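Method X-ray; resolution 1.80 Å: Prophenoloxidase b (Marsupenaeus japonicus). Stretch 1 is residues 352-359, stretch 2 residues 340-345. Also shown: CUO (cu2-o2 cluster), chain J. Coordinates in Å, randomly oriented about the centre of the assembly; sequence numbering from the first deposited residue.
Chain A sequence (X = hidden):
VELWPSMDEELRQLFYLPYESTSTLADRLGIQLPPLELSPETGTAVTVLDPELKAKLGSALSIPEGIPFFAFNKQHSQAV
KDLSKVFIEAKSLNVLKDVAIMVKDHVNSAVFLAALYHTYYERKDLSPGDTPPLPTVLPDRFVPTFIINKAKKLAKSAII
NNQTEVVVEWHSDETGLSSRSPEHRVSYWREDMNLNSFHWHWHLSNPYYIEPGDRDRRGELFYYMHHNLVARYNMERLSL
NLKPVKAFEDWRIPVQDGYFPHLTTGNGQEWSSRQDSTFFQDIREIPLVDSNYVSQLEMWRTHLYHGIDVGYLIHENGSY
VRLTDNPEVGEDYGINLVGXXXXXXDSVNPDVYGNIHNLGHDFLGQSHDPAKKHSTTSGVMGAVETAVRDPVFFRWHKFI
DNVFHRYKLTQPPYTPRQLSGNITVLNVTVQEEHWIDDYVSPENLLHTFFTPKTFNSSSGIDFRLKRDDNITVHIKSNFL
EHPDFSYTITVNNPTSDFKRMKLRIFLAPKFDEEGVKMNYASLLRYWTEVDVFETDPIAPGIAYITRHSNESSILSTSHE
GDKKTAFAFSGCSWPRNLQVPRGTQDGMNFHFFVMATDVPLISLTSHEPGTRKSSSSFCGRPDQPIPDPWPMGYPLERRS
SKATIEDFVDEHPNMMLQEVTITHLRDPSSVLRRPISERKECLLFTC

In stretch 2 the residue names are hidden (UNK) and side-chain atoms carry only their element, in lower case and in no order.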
# COMPACT_ATOMS: atom_id res chain seq x y z
N VAL A 352 6.66 -28.50 -17.94
CA VAL A 352 6.78 -28.40 -16.49
C VAL A 352 7.77 -27.31 -16.04
O VAL A 352 7.47 -26.54 -15.12
CB VAL A 352 7.12 -29.78 -15.87
CG1 VAL A 352 7.63 -29.65 -14.43
CG2 VAL A 352 5.88 -30.67 -15.93
N TYR A 353 8.94 -27.24 -16.70
CA TYR A 353 10.00 -26.29 -16.30
C TYR A 353 10.03 -25.02 -17.14
O TYR A 353 10.67 -24.03 -16.76
CB TYR A 353 11.40 -26.97 -16.26
CG TYR A 353 11.40 -28.17 -15.36
CD1 TYR A 353 11.25 -28.03 -13.99
CD2 TYR A 353 11.51 -29.46 -15.88
CE1 TYR A 353 11.22 -29.14 -13.15
CE2 TYR A 353 11.49 -30.56 -15.06
CZ TYR A 353 11.34 -30.40 -13.69
OH TYR A 353 11.32 -31.50 -12.87
N GLY A 354 9.37 -25.05 -18.30
CA GLY A 354 9.14 -23.84 -19.08
C GLY A 354 10.34 -23.28 -19.83
O GLY A 354 11.17 -24.01 -20.39
N ASN A 355 10.42 -21.95 -19.85
CA ASN A 355 11.38 -21.22 -20.67
C ASN A 355 11.71 -19.93 -19.93
O ASN A 355 11.57 -18.83 -20.48
CB ASN A 355 10.76 -20.93 -22.04
CG ASN A 355 11.77 -20.36 -23.05
OD1 ASN A 355 12.97 -20.56 -22.91
ND2 ASN A 355 11.26 -19.64 -24.07
N ILE A 356 12.15 -20.07 -18.68
CA ILE A 356 12.25 -18.93 -17.76
C ILE A 356 13.20 -17.84 -18.23
O ILE A 356 12.84 -16.68 -18.32
CB ILE A 356 12.68 -19.37 -16.35
CG1 ILE A 356 11.58 -20.21 -15.69
CG2 ILE A 356 13.01 -18.14 -15.48
CD1 ILE A 356 12.11 -21.06 -14.51
N HIS A 357 14.45 -18.21 -18.50
CA HIS A 357 15.43 -17.19 -18.78
C HIS A 357 15.16 -16.42 -20.08
O HIS A 357 15.26 -15.18 -20.11
CB HIS A 357 16.85 -17.76 -18.79
CG HIS A 357 17.78 -17.00 -19.66
ND1 HIS A 357 17.95 -17.29 -21.00
CD2 HIS A 357 18.56 -15.91 -19.41
CE1 HIS A 357 18.80 -16.43 -21.53
NE2 HIS A 357 19.19 -15.60 -20.59
N ASN A 358 14.80 -17.13 -21.15
CA ASN A 358 14.54 -16.46 -22.43
C ASN A 358 13.34 -15.52 -22.33
O ASN A 358 13.38 -14.37 -22.79
CB ASN A 358 14.30 -17.46 -23.57
CG ASN A 358 15.58 -18.18 -23.98
OD1 ASN A 358 16.68 -17.67 -23.78
ND2 ASN A 358 15.44 -19.37 -24.57
N LEU A 359 12.26 -16.02 -21.74
CA LEU A 359 11.05 -15.20 -21.66
C LEU A 359 11.27 -14.00 -20.76
O LEU A 359 10.74 -12.92 -21.01
CB LEU A 359 9.83 -16.02 -21.22
CG LEU A 359 9.16 -16.71 -22.41
CD1 LEU A 359 8.21 -17.81 -21.95
CD2 LEU A 359 8.40 -15.68 -23.27
N UNK A 340 19.96 -26.59 -19.31
CA UNK A 340 19.05 -26.81 -20.45
C UNK A 340 17.60 -26.54 -20.05
O UNK A 340 16.80 -26.10 -20.87
o UNK A 340 21.76 -28.40 -23.67
c UNK A 340 20.56 -28.58 -21.61
c UNK A 340 20.79 -27.98 -23.00
o UNK A 340 20.01 -27.10 -23.43
c UNK A 340 19.18 -28.23 -21.00
N UNK A 341 17.26 -26.81 -18.79
CA UNK A 341 15.88 -26.60 -18.33
C UNK A 341 15.60 -25.12 -18.10
O UNK A 341 14.48 -24.63 -18.31
c UNK A 341 15.62 -27.40 -17.06
N UNK A 342 16.63 -24.39 -17.65
CA UNK A 342 16.46 -22.99 -17.26
C UNK A 342 16.54 -22.01 -18.42
O UNK A 342 15.84 -20.99 -18.42
c UNK A 342 17.51 -21.21 -15.57
c UNK A 342 17.49 -22.62 -16.18
c UNK A 342 16.11 -20.83 -15.04
c UNK A 342 18.57 -21.13 -14.45
N UNK A 343 17.38 -22.29 -19.42
CA UNK A 343 17.61 -21.30 -20.49
C UNK A 343 16.34 -20.80 -21.23
O UNK A 343 16.15 -19.59 -21.32
o UNK A 343 20.72 -19.85 -24.06
c UNK A 343 19.11 -20.53 -22.40
o UNK A 343 20.98 -21.85 -23.15
c UNK A 343 18.76 -21.68 -21.45
c UNK A 343 20.36 -20.76 -23.27
N UNK A 344 15.48 -21.67 -21.76
CA UNK A 344 15.65 -23.13 -21.83
C UNK A 344 16.16 -23.53 -23.21
O UNK A 344 15.93 -22.81 -24.20
c UNK A 344 14.34 -23.84 -21.53
N UNK A 345 16.83 -24.67 -23.29
CA UNK A 345 17.25 -25.23 -24.56
C UNK A 345 16.66 -26.62 -24.69
O UNK A 345 15.46 -26.78 -24.84
CU1 CUO J . 23.35 -14.30 -22.60
CU2 CUO J . 20.27 -13.76 -20.80
O1 CUO J . 21.42 -14.63 -22.16
O2 CUO J . 21.52 -13.00 -22.42
O HOH W 1 12.80 -22.62 -17.57
O HOH W 2 12.41 -26.16 -19.26
O HOH W 3 19.34 -17.64 -24.57

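Position 340 lies in a helix that begins earlier in the chain, and its side chain holds three carbons, the third carrying two oxygens. It touches nothing on stretch 1. This unbranched chain ending in a carboxylate is that of Glu 340.

Position 341 has a single side-chain carbon, CB, which packs 4.3 Å from CB of Tyr 353; the residue is Ala 341. Water 1 donates to O of Ala 341 and to O of Tyr 353, each at 2.7 Å from the water O, and accepts from N of Ile 356 at 2.9 Å. Water 2 likewise donates to O of Ala 341 and to O of Gly 354, both 2.7 Å from its own O, so two carbonyls that cannot bond each other are joined.

At position 342 the side chain is four carbons, forked at the second, and one of the two terminal carbons lies 4.0 Å from CB of Ile 356. No heteroatom is present, and a fork one carbon beyond CB identifies Leu 342; chi1 is t and chi2 p. The backbone O of Leu 342 accepts a well-aligned hydrogen bond from N of His 357 at 3.1 Å.

Position 343 again carries three carbons with two oxygens on the third, its second side-chain carbon lying 3.7 Å from ND1 of His 357: Glu 343. The chain is extended, with chi1 and chi2 both t, and the O of water 3 bridges its OE2 (2.7 Å) to OD1 of Asn 358 (2.8 Å). The backbone O of Glu 343 accepts from ND1 of His 357 at 2.9 Å and, weakly, from N of Asn 358 at 2.8 Å.

Position 344 follows a cis peptide bond and has one side-chain carbon, which points toward stretch 1 and lies 3.4 Å from O of Gly 354. It is Ala 344. Its N donates an almost linear hydrogen bond to OD1 of Asn 355 at 3.0 Å.

Position 345 has no side-chain atoms and makes no contact with stretch 1. It is Gly 345; a CB here would clash with OE1 of Glu 340.

The contact is therefore built largely on backbone polar groups, with small apolar contacts and bridging waters beside them. At its centre, ND1 of His 357 is held by O of Glu 343 near the ring plane, while NE2 of the same ring binds CU2 of the CUO cluster at 2.1 Å. The hydrogen bond thus ties stretch 2 to a copper ligand of this prophenoloxidase.

Stretch 2 (340-345) EALEAG
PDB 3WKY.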